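Putative prephenate dehydratase (Streptococcus mutans, PDB 4LUB) probably catalyses the decarboxylating dehydration of prephenate to 3-phenylpyruvate, a step in the biosynthesis of L-phenylalanine. Local coordinates at residues A6-S11 and E32-V37; C47-P52 and W176-E181; Y67-A72 and H264-G269; A76-I81 and P183-K188. One frame throughout, in Å; residues are numbered along the deposited sequence.

Contact 1: residues A6-S11 and E32-V37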
loop_
_atom_site.group_PDB
_atom_site.type_symbol
_atom_site.label_atom_id
_atom_site.label_comp_id
_atom_site.label_asym_id
_atom_site.label_seq_id
_atom_site.Cartn_x
_atom_site.Cartn_y
_atom_site.Cartn_z
ATOM N N ALA B 6 -4.599 -26.609 4.233
ATOM C CA ALA B 6 -4.231 -26.121 2.909
ATOM C C ALA B 6 -3.081 -25.126 2.992
ATOM O O ALA B 6 -3.041 -24.284 3.895
ATOM C CB ALA B 6 -5.424 -25.472 2.232
ATOM N N TYR B 7 -2.159 -25.210 2.039
ATOM C CA TYR B 7 -1.047 -24.270 1.971
ATOM C C TYR B 7 -0.754 -23.945 0.516
ATOM O O TYR B 7 -1.211 -24.648 -0.386
ATOM C CB TYR B 7 0.205 -24.819 2.669
ATOM C CG TYR B 7 0.812 -26.055 2.026
ATOM C CD1 TYR B 7 0.394 -27.326 2.391
ATOM C CD2 TYR B 7 1.799 -25.944 1.055
ATOM C CE1 TYR B 7 0.942 -28.462 1.810
ATOM C CE2 TYR B 7 2.356 -27.073 0.464
ATOM C CZ TYR B 7 1.922 -28.330 0.846
ATOM O OH TYR B 7 2.465 -29.454 0.272
ATOM N N LEU B 8 -0.016 -22.865 0.291
ATOM C CA LEU B 8 0.361 -22.485 -1.055
ATOM C C LEU B 8 1.459 -23.425 -1.541
ATOM O O LEU B 8 2.566 -23.451 -0.994
ATOM C CB LEU B 8 0.820 -21.021 -1.090
ATOM C CG LEU B 8 1.402 -20.504 -2.408
ATOM C CD1 LEU B 8 0.344 -20.526 -3.495
ATOM C CD2 LEU B 8 1.933 -19.095 -2.234
ATOM N N GLY B 9 1.134 -24.201 -2.568
ATOM C CA GLY B 9 2.042 -25.193 -3.106
ATOM C C GLY B 9 3.108 -24.538 -3.958
ATOM O O GLY B 9 3.118 -23.316 -4.104
ATOM N N PRO B 10 4.002 -25.348 -4.545
ATOM C CA PRO B 10 4.045 -26.807 -4.414
ATOM C C PRO B 10 4.694 -27.280 -3.120
ATOM O O PRO B 10 5.115 -26.469 -2.294
ATOM C CB PRO B 10 4.889 -27.234 -5.617
ATOM C CG PRO B 10 5.791 -26.076 -5.830
ATOM C CD PRO B 10 4.900 -24.888 -5.617
ATOM N N SER B 11 4.738 -28.596 -2.947
ATOM C CA SER B 11 5.529 -29.232 -1.901
ATOM C C SER B 11 6.952 -28.668 -1.834
ATOM O O SER B 11 7.560 -28.357 -2.856
ATOM C CB SER B 11 5.559 -30.752 -2.131
ATOM O OG SER B 11 5.716 -31.461 -0.917
ATOM N N GLU B 32 -2.691 -24.425 -5.677
ATOM C CA GLU B 32 -1.836 -23.826 -6.705
ATOM C C GLU B 32 -1.617 -22.329 -6.538
ATOM O O GLU B 32 -0.608 -21.787 -6.988
ATOM C CB GLU B 32 -2.435 -24.059 -8.096
ATOM C CG GLU B 32 -3.955 -24.241 -8.096
ATOM C CD GLU B 32 -4.577 -24.164 -9.473
ATOM O OE1 GLU B 32 -3.849 -24.252 -10.484
ATOM O OE2 GLU B 32 -5.815 -23.993 -9.553
ATOM N N ASN B 33 -2.554 -21.661 -5.879
ATOM C CA ASN B 33 -2.448 -20.225 -5.680
ATOM C C ASN B 33 -3.224 -19.824 -4.440
ATOM O O ASN B 33 -4.041 -20.598 -3.937
ATOM C CB ASN B 33 -2.937 -19.444 -6.918
ATOM C CG ASN B 33 -4.414 -19.688 -7.247
ATOM O OD1 ASN B 33 -5.292 -19.607 -6.385
ATOM N ND2 ASN B 33 -4.687 -19.978 -8.512
ATOM N N ILE B 34 -2.961 -18.613 -3.958
ATOM C CA ILE B 34 -3.508 -18.130 -2.693
ATOM C C ILE B 34 -5.032 -18.206 -2.679
ATOM O O ILE B 34 -5.622 -18.680 -1.717
ATOM C CB ILE B 34 -3.026 -16.686 -2.411
ATOM C CG1 ILE B 34 -1.522 -16.704 -2.085
ATOM C CG2 ILE B 34 -3.833 -16.045 -1.286
ATOM C CD1 ILE B 34 -0.793 -15.411 -2.390
ATOM N N THR B 35 -5.660 -17.783 -3.769
ATOM C CA THR B 35 -7.118 -17.821 -3.871
ATOM C C THR B 35 -7.686 -19.225 -3.650
ATOM O O THR B 35 -8.651 -19.401 -2.903
ATOM C CB THR B 35 -7.575 -17.313 -5.239
ATOM O OG1 THR B 35 -7.159 -15.955 -5.393
ATOM C CG2 THR B 35 -9.090 -17.411 -5.384
ATOM N N GLU B 36 -7.069 -20.221 -4.282
ATOM C CA GLU B 36 -7.515 -21.603 -4.161
ATOM C C GLU B 36 -7.221 -22.198 -2.782
ATOM O O GLU B 36 -7.996 -23.015 -2.283
ATOM C CB GLU B 36 -6.879 -22.468 -5.259
ATOM C CG GLU B 36 -7.435 -22.198 -6.657
ATOM C CD GLU B 36 -8.961 -22.218 -6.709
ATOM O OE1 GLU B 36 -9.574 -23.114 -6.085
ATOM O OE2 GLU B 36 -9.547 -21.321 -7.355
ATOM N N VAL B 37 -6.093 -21.815 -2.183
ATOM C CA VAL B 37 -5.827 -22.139 -0.782
ATOM C C VAL B 37 -6.957 -21.700 0.148
ATOM O O VAL B 37 -7.465 -22.495 0.941
ATOM C CB VAL B 37 -4.504 -21.500 -0.286
ATOM C CG1 VAL B 37 -4.265 -21.853 1.169
ATOM C CG2 VAL B 37 -3.316 -21.917 -1.160
#
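Val37, in the first turn of helix 34-42, sets its two methyl groups against Ala6, the carbonyl of Tyr7 and the CA and CB of Leu8 at the end of strand 4-8. CG1 lies anti to the backbone N (chi1 180°) and comes beside the methyl of Ala6, with Val37 CG1 3.9 Å from Ala6 CB. The other branch turns to the next residues along the strand: Val37 CG2 is 3.5 Å from Tyr7 O and also approaches CA of Leu8, at 3.7 Å. One valine thus spans three consecutive strand residues.

Leu8 makes the second half of the contact, at the very start of the helix. Its CG is also anti to the backbone N (chi1 173°), and the CD1 branch comes down on the main chain of the helix start, 3.6 Å from Asn33 CA, with Glu32 O and Ile34 N only slightly farther off. Its CD2 branch meets the side chain of Ile34, Leu8 CD2 lying 4.2 Å from Ile34 CG1. Asn33 is the N-cap of the helix, its OD1 accepting from Glu36 N at 2.8 Å, nearly along the C=O axis, while Val37 N bonds to Asn33 O.

The contact belongs to a beta-alpha-beta unit in which helix 34-42 leads from strand 27-31 to strand 48-55, the two strands that flank strand 4-8 in parallel. Val37 accordingly also packs on Phe31, Ala49 and Val51, while Ile34 reaches Thr64 of helix 62-70, and Leu8 also touches Thr15 of helix 14-22.

Contact 2: residues C47-P52 and W176-E181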
loop_
_atom_site.group_PDB
_atom_site.type_symbol
_atom_site.label_atom_id
_atom_site.label_comp_id
_atom_site.label_asym_id
_atom_site.label_seq_id
_atom_site.Cartn_x
_atom_site.Cartn_y
_atom_site.Cartn_z
ATOM N N CYS B 47 -9.130 -27.340 7.140
ATOM C CA CYS B 47 -9.449 -26.861 8.456
ATOM C C CYS B 47 -8.888 -25.485 8.781
ATOM O O CYS B 47 -9.489 -24.700 9.515
ATOM C CB CYS B 47 -8.864 -27.893 9.402
ATOM S SG CYS B 47 -9.405 -29.567 8.965
ATOM N N PHE B 48 -7.740 -25.216 8.177
ATOM C CA PHE B 48 -6.992 -23.970 8.274
ATOM C C PHE B 48 -6.328 -23.788 6.926
ATOM O O PHE B 48 -6.104 -24.767 6.218
ATOM C CB PHE B 48 -5.924 -23.997 9.386
ATOM C CG PHE B 48 -6.477 -24.100 10.786
ATOM C CD1 PHE B 48 -6.849 -22.958 11.484
ATOM C CD2 PHE B 48 -6.614 -25.333 11.407
ATOM C CE1 PHE B 48 -7.364 -23.045 12.765
ATOM C CE2 PHE B 48 -7.128 -25.427 12.681
ATOM C CZ PHE B 48 -7.503 -24.285 13.363
ATOM N N ALA B 49 -6.024 -22.553 6.557
ATOM C CA ALA B 49 -5.246 -22.319 5.353
ATOM C C ALA B 49 -4.045 -21.455 5.708
ATOM O O ALA B 49 -4.131 -20.604 6.593
ATOM C CB ALA B 49 -6.102 -21.663 4.286
ATOM N N ILE B 50 -2.918 -21.704 5.046
ATOM C CA ILE B 50 -1.697 -20.940 5.284
ATOM C C ILE B 50 -1.258 -20.249 4.001
ATOM O O ILE B 50 -1.081 -20.887 2.961
ATOM C CB ILE B 50 -0.550 -21.829 5.842
ATOM C CG1 ILE B 50 -0.804 -22.183 7.302
ATOM C CG2 ILE B 50 0.744 -21.047 5.904
ATOM C CD1 ILE B 50 -1.847 -23.212 7.546
ATOM N N VAL B 51 -1.126 -18.929 4.084
ATOM C CA VAL B 51 -0.757 -18.098 2.945
ATOM C C VAL B 51 0.272 -17.041 3.340
ATOM O O VAL B 51 0.279 -16.574 4.477
ATOM C CB VAL B 51 -1.990 -17.382 2.328
ATOM C CG1 VAL B 51 -2.996 -18.391 1.769
ATOM C CG2 VAL B 51 -2.642 -16.428 3.339
ATOM N N PRO B 52 1.158 -16.671 2.402
ATOM C CA PRO B 52 2.019 -15.498 2.593
ATOM C C PRO B 52 1.178 -14.233 2.554
ATOM O O PRO B 52 0.247 -14.156 1.744
ATOM C CB PRO B 52 2.985 -15.560 1.410
ATOM C CG PRO B 52 2.243 -16.313 0.357
ATOM C CD PRO B 52 1.333 -17.281 1.069
ATOM N N TRP B 176 0.102 -15.915 7.331
ATOM C CA TRP B 176 -1.046 -16.090 8.196
ATOM C C TRP B 176 -1.633 -17.492 8.156
ATOM O O TRP B 176 -1.745 -18.107 7.097
ATOM C CB TRP B 176 -2.126 -15.068 7.840
ATOM C CG TRP B 176 -1.860 -13.720 8.409
ATOM C CD1 TRP B 176 -0.848 -13.371 9.263
ATOM C CD2 TRP B 176 -2.608 -12.530 8.158
ATOM N NE1 TRP B 176 -0.931 -12.028 9.564
ATOM C CE2 TRP B 176 -2.010 -11.495 8.906
ATOM C CE3 TRP B 176 -3.738 -12.242 7.381
ATOM C CZ2 TRP B 176 -2.491 -10.190 8.888
ATOM C CZ3 TRP B 176 -4.219 -10.948 7.367
ATOM C CH2 TRP B 176 -3.594 -9.933 8.119
ATOM N N VAL B 177 -2.003 -17.979 9.334
ATOM C CA VAL B 177 -2.854 -19.141 9.444
ATOM C C VAL B 177 -4.285 -18.638 9.506
ATOM O O VAL B 177 -4.657 -17.889 10.407
ATOM C CB VAL B 177 -2.525 -19.996 10.688
ATOM C CG1 VAL B 177 -3.433 -21.206 10.752
ATOM C CG2 VAL B 177 -1.058 -20.412 10.684
ATOM N N LEU B 178 -5.062 -19.002 8.495
ATOM C CA LEU B 178 -6.467 -18.631 8.420
ATOM C C LEU B 178 -7.363 -19.752 8.902
ATOM O O LEU B 178 -7.169 -20.909 8.543
ATOM C CB LEU B 178 -6.854 -18.239 6.986
ATOM C CG LEU B 178 -6.346 -16.989 6.260
ATOM C CD1 LEU B 178 -5.328 -16.185 7.047
ATOM C CD2 LEU B 178 -5.899 -17.269 4.821
ATOM N N GLY B 179 -8.364 -19.392 9.692
ATOM C CA GLY B 179 -9.345 -20.354 10.142
ATOM C C GLY B 179 -10.352 -19.741 11.084
ATOM O O GLY B 179 -10.618 -18.537 11.042
ATOM N N ASP B 180 -10.919 -20.580 11.938
ATOM C CA ASP B 180 -12.050 -20.186 12.760
ATOM C C ASP B 180 -11.648 -20.239 14.236
ATOM O O ASP B 180 -12.249 -19.573 15.073
ATOM C CB ASP B 180 -13.253 -21.095 12.472
ATOM C CG ASP B 180 -14.445 -20.808 13.369
ATOM O OD1 ASP B 180 -14.573 -19.664 13.855
ATOM O OD2 ASP B 180 -15.268 -21.728 13.579
ATOM N N GLU B 181 -10.606 -21.002 14.557
ATOM C CA GLU B 181 -10.137 -21.034 15.938
ATOM C C GLU B 181 -8.638 -20.802 16.084
ATOM O O GLU B 181 -7.868 -21.045 15.160
ATOM C CB GLU B 181 -10.480 -22.398 16.551
ATOM C CG GLU B 181 -11.820 -22.984 16.111
ATOM C CD GLU B 181 -12.109 -24.341 16.727
ATOM O OE1 GLU B 181 -11.491 -24.681 17.757
ATOM O OE2 GLU B 181 -12.918 -25.091 16.139
HETATM O O HOH W 1 -10.624 -23.368 11.765
#
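Ala49 and Val51 pair with Leu178 and Trp176 as strand 48-55 runs antiparallel to strand 172-179, in the central sheet of the prephenate dehydratase domain. The short segments run at 151° to one another.

Four backbone hydrogen bonds tie the strands. Ala49 and Leu178 exchange two, Ala49 N to Leu178 O at 2.8 Å and Leu178 N to Ala49 O at 2.7 Å; Val51 and Trp176 form the next hydrogen-bonded pair, its longer bond running from Val51 N to Trp176 O at 3.2 Å. Between them Ile50 and Val177 make a non-hydrogen-bonded pair, where the CA-H of Ile50 points to Trp176 O.

Apolar contacts cover both faces. Ile50 and Val177 lie side by side, Ile50 CG1 being 3.8 Å from Val177 CG2, on the face that Ile50 shares with helix 14-22. On the other face, which helix 34-42 covers, Val51 crosses Leu178 at about a right angle. Val51 CG2 is wedged between its own N and C (CG1 at chi1 -63°), 3.7 Å from Leu178 CD2. The indole of Trp176 swings clear of this pairing, and its NE1 bonds to Glu79.

Phe48 closes the end of the pairing. Its CD1 touches Val177 CG1 and Gly179 CA, and the rim of the ring turns CE1 to the carbonyl oxygen of the poorly ordered Glu181. Over one face of this ring, displaced toward the rim, a water bridges the two chain segments just beyond the pairing, donating to Cys47 O at 2.9 Å and accepting from Asp180 N at 2.8 Å.

Contact 3: residues Y67-A72 and H264-G269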
loop_
_atom_site.group_PDB
_atom_site.type_symbol
_atom_site.label_atom_id
_atom_site.label_comp_id
_atom_site.label_asym_id
_atom_site.label_seq_id
_atom_site.Cartn_x
_atom_site.Cartn_y
_atom_site.Cartn_z
ATOM N N TYR B 67 -8.759 -10.826 -1.637
ATOM C CA TYR B 67 -9.659 -11.947 -1.381
ATOM C C TYR B 67 -10.247 -11.937 0.038
ATOM O O TYR B 67 -11.451 -12.110 0.211
ATOM C CB TYR B 67 -8.973 -13.284 -1.644
ATOM C CG TYR B 67 -10.008 -14.368 -1.823
ATOM C CD1 TYR B 67 -10.606 -14.578 -3.058
ATOM C CD2 TYR B 67 -10.418 -15.148 -0.752
ATOM C CE1 TYR B 67 -11.578 -15.553 -3.228
ATOM C CE2 TYR B 67 -11.385 -16.124 -0.911
ATOM C CZ TYR B 67 -11.960 -16.321 -2.147
ATOM O OH TYR B 67 -12.919 -17.289 -2.304
ATOM N N LEU B 68 -9.388 -11.796 1.044
ATOM C CA LEU B 68 -9.836 -11.718 2.434
ATOM C C LEU B 68 -10.823 -10.592 2.733
ATOM O O LEU B 68 -11.745 -10.779 3.525
ATOM C CB LEU B 68 -8.632 -11.597 3.376
ATOM C CG LEU B 68 -8.198 -12.851 4.154
ATOM C CD1 LEU B 68 -8.456 -14.169 3.447
ATOM C CD2 LEU B 68 -6.759 -12.722 4.664
ATOM N N PHE B 69 -10.638 -9.427 2.125
ATOM C CA PHE B 69 -11.598 -8.349 2.324
ATOM C C PHE B 69 -12.903 -8.552 1.565
ATOM O O PHE B 69 -13.966 -8.558 2.173
ATOM C CB PHE B 69 -11.002 -6.995 1.936
ATOM C CG PHE B 69 -11.982 -5.852 2.047
ATOM C CD1 PHE B 69 -12.293 -5.311 3.279
ATOM C CD2 PHE B 69 -12.566 -5.302 0.918
ATOM C CE1 PHE B 69 -13.188 -4.259 3.394
ATOM C CE2 PHE B 69 -13.456 -4.241 1.022
ATOM C CZ PHE B 69 -13.769 -3.726 2.260
ATOM N N HIS B 70 -12.818 -8.713 0.245
ATOM C CA HIS B 70 -14.001 -8.745 -0.620
ATOM C C HIS B 70 -14.865 -9.988 -0.469
ATOM O O HIS B 70 -16.091 -9.909 -0.496
ATOM C CB HIS B 70 -13.583 -8.629 -2.090
ATOM C CG HIS B 70 -12.971 -7.308 -2.449
ATOM N ND1 HIS B 70 -13.680 -6.127 -2.414
ATOM C CD2 HIS B 70 -11.718 -6.984 -2.849
ATOM C CE1 HIS B 70 -12.893 -5.131 -2.782
ATOM N NE2 HIS B 70 -11.695 -5.624 -3.048
ATOM N N GLN B 71 -14.229 -11.140 -0.317
ATOM C CA GLN B 71 -14.933 -12.397 -0.525
ATOM C C GLN B 71 -14.996 -13.290 0.702
ATOM O O GLN B 71 -16.035 -13.886 0.975
ATOM C CB GLN B 71 -14.308 -13.156 -1.694
ATOM C CG GLN B 71 -14.841 -12.692 -3.029
ATOM C CD GLN B 71 -16.335 -12.914 -3.147
ATOM O OE1 GLN B 71 -16.863 -13.922 -2.672
ATOM N NE2 GLN B 71 -17.031 -11.959 -3.752
ATOM N N ALA B 72 -13.892 -13.410 1.429
ATOM C CA ALA B 72 -13.851 -14.385 2.509
ATOM C C ALA B 72 -14.477 -13.899 3.816
ATOM O O ALA B 72 -14.459 -12.711 4.137
ATOM C CB ALA B 72 -12.410 -14.805 2.751
ATOM N N HIS B 264 -16.527 2.138 9.047
ATOM C CA HIS B 264 -16.792 0.707 9.027
ATOM C C HIS B 264 -15.495 -0.066 8.940
ATOM O O HIS B 264 -14.540 0.370 8.299
ATOM C CB HIS B 264 -17.688 0.324 7.846
ATOM C CG HIS B 264 -19.087 0.847 7.947
ATOM N ND1 HIS B 264 -19.618 1.741 7.043
ATOM C CD2 HIS B 264 -20.070 0.583 8.839
ATOM C CE1 HIS B 264 -20.869 2.011 7.378
ATOM N NE2 HIS B 264 -21.167 1.320 8.463
ATOM N N TYR B 265 -15.466 -1.214 9.602
ATOM C CA TYR B 265 -14.269 -2.032 9.635
ATOM C C TYR B 265 -14.648 -3.492 9.511
ATOM O O TYR B 265 -15.731 -3.896 9.923
ATOM C CB TYR B 265 -13.457 -1.790 10.917
ATOM C CG TYR B 265 -14.186 -2.144 12.188
ATOM C CD1 TYR B 265 -14.108 -3.421 12.722
ATOM C CD2 TYR B 265 -14.955 -1.197 12.857
ATOM C CE1 TYR B 265 -14.775 -3.754 13.882
ATOM C CE2 TYR B 265 -15.617 -1.519 14.026
ATOM C CZ TYR B 265 -15.528 -2.796 14.531
ATOM O OH TYR B 265 -16.187 -3.141 15.685
ATOM N N LYS B 266 -13.759 -4.255 8.889
ATOM C CA LYS B 266 -13.777 -5.707 8.939
ATOM C C LYS B 266 -12.557 -6.195 9.710
ATOM O O LYS B 266 -11.433 -5.817 9.384
ATOM C CB LYS B 266 -13.785 -6.288 7.524
ATOM C CG LYS B 266 -13.917 -7.790 7.448
ATOM C CD LYS B 266 -13.984 -8.208 5.998
ATOM C CE LYS B 266 -14.054 -9.710 5.850
ATOM N NZ LYS B 266 -14.352 -10.074 4.445
ATOM N N ILE B 267 -12.776 -6.999 10.746
ATOM C CA ILE B 267 -11.667 -7.641 11.445
ATOM C C ILE B 267 -11.089 -8.780 10.618
ATOM O O ILE B 267 -11.744 -9.803 10.411
ATOM C CB ILE B 267 -12.083 -8.188 12.824
ATOM C CG1 ILE B 267 -12.651 -7.060 13.689
ATOM C CG2 ILE B 267 -10.890 -8.861 13.513
ATOM C CD1 ILE B 267 -13.036 -7.496 15.084
ATOM N N LEU B 268 -9.863 -8.593 10.135
ATOM C CA LEU B 268 -9.215 -9.619 9.334
ATOM C C LEU B 268 -8.593 -10.686 10.224
ATOM O O LEU B 268 -8.420 -11.823 9.798
ATOM C CB LEU B 268 -8.138 -9.004 8.432
ATOM C CG LEU B 268 -8.587 -7.964 7.407
ATOM C CD1 LEU B 268 -7.395 -7.503 6.591
ATOM C CD2 LEU B 268 -9.662 -8.538 6.499
ATOM N N GLY B 269 -8.285 -10.327 11.468
ATOM C CA GLY B 269 -7.680 -11.271 12.390
ATOM C C GLY B 269 -7.227 -10.700 13.721
ATOM O O GLY B 269 -6.811 -9.544 13.796
#
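The C-terminal turn of helix 62-70, in the dehydratase part of the chain, meets the first half of strand 264-274, which belongs to the ACT domain, through Lys266 and the carbonyls of Leu68, Phe69 and Ala72. The lysine chain is fully extended, with CG anti to the backbone N (chi1 -175°), and carries NZ to the helix end. Lys266 NZ donates to Leu68 O at 2.9 Å, to Phe69 O at 2.8 Å and to Ala72 O at 2.7 Å. The Ala72 bond is nearly straight on to the carbonyl, with a C=O...NZ angle of 171°, whereas NZ lies in the carbonyl plane of Leu68 but 40° above that of Phe69. Three carbonyls at a helix C-terminus would be expected to favour the charged form of the amine.

Looser contacts flank the polar grip. The Phe69 ring, which stacks on Phe238, brings CD1 to 4.3 Å from Lys266 CD, and Leu268 CD2 packs on Leu68 CB. Leu268 and Gly269 form a classic beta bulge facing Ser195, and Leu268 also bonds to Ala76, where strand 264-274 passes into the dehydratase sheet. This strand is the last of the beta-alpha-beta-beta-alpha-beta order characteristic of the ACT fold.

Contact 4: residues A76-I81 and P183-K188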
loop_
_atom_site.group_PDB
_atom_site.type_symbol
_atom_site.label_atom_id
_atom_site.label_comp_id
_atom_site.label_asym_id
_atom_site.label_seq_id
_atom_site.Cartn_x
_atom_site.Cartn_y
_atom_site.Cartn_z
ATOM N N ALA B 76 -7.442 -14.390 10.056
ATOM C CA ALA B 76 -6.119 -14.759 10.550
ATOM C C ALA B 76 -6.177 -15.128 12.042
ATOM O O ALA B 76 -6.684 -14.362 12.865
ATOM C CB ALA B 76 -5.139 -13.629 10.309
ATOM N N VAL B 77 -5.686 -16.312 12.388
ATOM C CA VAL B 77 -5.716 -16.762 13.780
ATOM C C VAL B 77 -4.316 -17.008 14.345
ATOM O O VAL B 77 -4.151 -17.250 15.539
ATOM C CB VAL B 77 -6.584 -18.035 13.940
ATOM C CG1 VAL B 77 -8.039 -17.707 13.669
ATOM C CG2 VAL B 77 -6.094 -19.165 13.025
ATOM N N ALA B 78 -3.312 -16.941 13.477
ATOM C CA ALA B 78 -1.916 -16.990 13.892
ATOM C C ALA B 78 -1.037 -16.435 12.779
ATOM O O ALA B 78 -1.349 -16.599 11.594
ATOM C CB ALA B 78 -1.498 -18.416 14.240
ATOM N N GLU B 79 0.063 -15.791 13.159
ATOM C CA GLU B 79 1.058 -15.329 12.197
ATOM C C GLU B 79 2.431 -15.959 12.442
ATOM O O GLU B 79 2.907 -15.979 13.571
ATOM C CB GLU B 79 1.179 -13.806 12.257
ATOM C CG GLU B 79 2.119 -13.213 11.222
ATOM C CD GLU B 79 2.204 -11.707 11.342
ATOM O OE1 GLU B 79 1.158 -11.056 11.180
ATOM O OE2 GLU B 79 3.313 -11.169 11.520
ATOM N N ILE B 80 3.056 -16.472 11.384
ATOM C CA ILE B 80 4.428 -16.981 11.470
ATOM C C ILE B 80 5.327 -16.201 10.522
ATOM O O ILE B 80 5.035 -16.078 9.335
ATOM C CB ILE B 80 4.518 -18.496 11.161
ATOM C CG1 ILE B 80 3.752 -19.289 12.220
ATOM C CG2 ILE B 80 5.975 -18.960 11.159
ATOM C CD1 ILE B 80 3.299 -20.666 11.762
ATOM N N ILE B 81 6.399 -15.639 11.065
ATOM C CA ILE B 81 7.399 -14.949 10.257
ATOM C C ILE B 81 8.580 -15.840 9.878
ATOM O O ILE B 81 9.225 -16.434 10.736
ATOM C CB ILE B 81 7.914 -13.697 10.981
ATOM C CG1 ILE B 81 6.747 -12.743 11.246
ATOM C CG2 ILE B 81 8.950 -12.976 10.126
ATOM C CD1 ILE B 81 7.145 -11.481 11.999
ATOM N N PRO B 183 -5.165 -21.744 16.927
ATOM C CA PRO B 183 -4.516 -23.027 17.200
ATOM C C PRO B 183 -3.447 -22.899 18.277
ATOM O O PRO B 183 -2.951 -21.796 18.527
ATOM C CB PRO B 183 -3.894 -23.396 15.851
ATOM C CG PRO B 183 -3.702 -22.077 15.130
ATOM C CD PRO B 183 -4.558 -21.028 15.791
ATOM N N THR B 184 -3.090 -24.014 18.907
ATOM C CA THR B 184 -2.006 -24.002 19.878
ATOM C C THR B 184 -0.663 -24.081 19.168
ATOM O O THR B 184 -0.375 -25.052 18.467
ATOM C CB THR B 184 -2.126 -25.160 20.878
ATOM O OG1 THR B 184 -3.390 -25.079 21.550
ATOM C CG2 THR B 184 -1.008 -25.085 21.908
ATOM N N ILE B 185 0.152 -23.049 19.337
ATOM C CA ILE B 185 1.451 -23.011 18.689
ATOM C C ILE B 185 2.515 -22.600 19.701
ATOM O O ILE B 185 2.409 -21.542 20.321
ATOM C CB ILE B 185 1.429 -22.041 17.481
ATOM C CG1 ILE B 185 0.468 -22.554 16.402
ATOM C CG2 ILE B 185 2.819 -21.842 16.911
ATOM C CD1 ILE B 185 0.163 -21.549 15.304
ATOM N N HIS B 186 3.533 -23.434 19.884
ATOM C CA HIS B 186 4.536 -23.148 20.902
ATOM C C HIS B 186 5.844 -22.640 20.315
ATOM O O HIS B 186 6.918 -22.929 20.842
ATOM C CB HIS B 186 4.809 -24.380 21.759
ATOM C CG HIS B 186 3.714 -24.699 22.729
ATOM N ND1 HIS B 186 3.215 -25.973 22.894
ATOM C CD2 HIS B 186 3.033 -23.912 23.596
ATOM C CE1 HIS B 186 2.269 -25.957 23.817
ATOM N NE2 HIS B 186 2.139 -24.718 24.259
ATOM N N LEU B 187 5.760 -21.834 19.268
ATOM C CA LEU B 187 6.960 -21.258 18.686
ATOM C C LEU B 187 7.221 -20.003 19.497
ATOM O O LEU B 187 6.415 -19.653 20.364
ATOM C CB LEU B 187 6.796 -20.975 17.188
ATOM C CG LEU B 187 6.848 -22.151 16.188
ATOM C CD1 LEU B 187 6.016 -23.367 16.580
ATOM C CD2 LEU B 187 6.502 -21.689 14.769
ATOM N N LYS B 188 8.345 -19.341 19.263
ATOM C CA LYS B 188 8.652 -18.177 20.076
ATOM C C LYS B 188 7.674 -17.061 19.725
ATOM O O LYS B 188 7.710 -16.517 18.621
ATOM C CB LYS B 188 10.099 -17.735 19.857
ATOM C CG LYS B 188 10.619 -16.723 20.856
ATOM C CD LYS B 188 12.092 -16.446 20.607
ATOM C CE LYS B 188 12.331 -14.981 20.287
ATOM N NZ LYS B 188 12.579 -14.188 21.523
#
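Glu79 OE1 is gripped by two groups, Arg174 NH2 in a salt bridge and Trp176 NE1 in a hydrogen bond, while its neighbours in strand 75-83, Val77, Ala78 and Ile80, turn their side chains to Pro183, Ile185 and Leu187. These lie in the loop leading to strand 189-199. Residues 183-187 run in nearly the same direction as residues 77-80, the two 22° apart. Val77 and Ala78 form a classic beta bulge facing Val177, and this brings two consecutive side chains toward the loop.

Pro183 takes both: its CD is 3.7 Å from Val77 CG2, the two side chains crossing obliquely, and 4.3 Å from Ala78 CB. Farther along, Ile185 CD1 comes to 3.7 Å from Ala78 CB; CG1 stands beside the backbone N (chi1 -64°) and chi2 of 168° extends CD1 toward the strand. Ile80 CG1 and Leu187 CD2 are looser, 4.5 Å apart.

Helix 14-22 shares this layer, Ala22 touching both Ile80 and Ile185. Ile81, which takes no part in the loop contact, packs on Leu234 of the second subunit. With aliphatic carbons making all the side-chain contacts, the loop is held on the strand by shape and burial rather than by directional bonds.

Overall arrangement
All four contacts reach one continuous mixed sheet. Contacts 2, 3 and 4 are buried, whereas contact 1 is only partly so. Contacts 1 and 2 lie on the same side of the chain's centre and meet directly, strand 4-8 of the first being the sheet neighbour of strand 48-55 of the second. Contacts 2 and 4 sit on the adjacent strands 172-179 and 75-83, and strand 75-83 has strand 264-274 of contact 3 as its other neighbour. Their chemistry differs with place: main-chain bonding in contact 2, apolar side chains in contacts 1 and 4, and a lysine at a helix end in contact 3, where dehydratase and ACT parts meet.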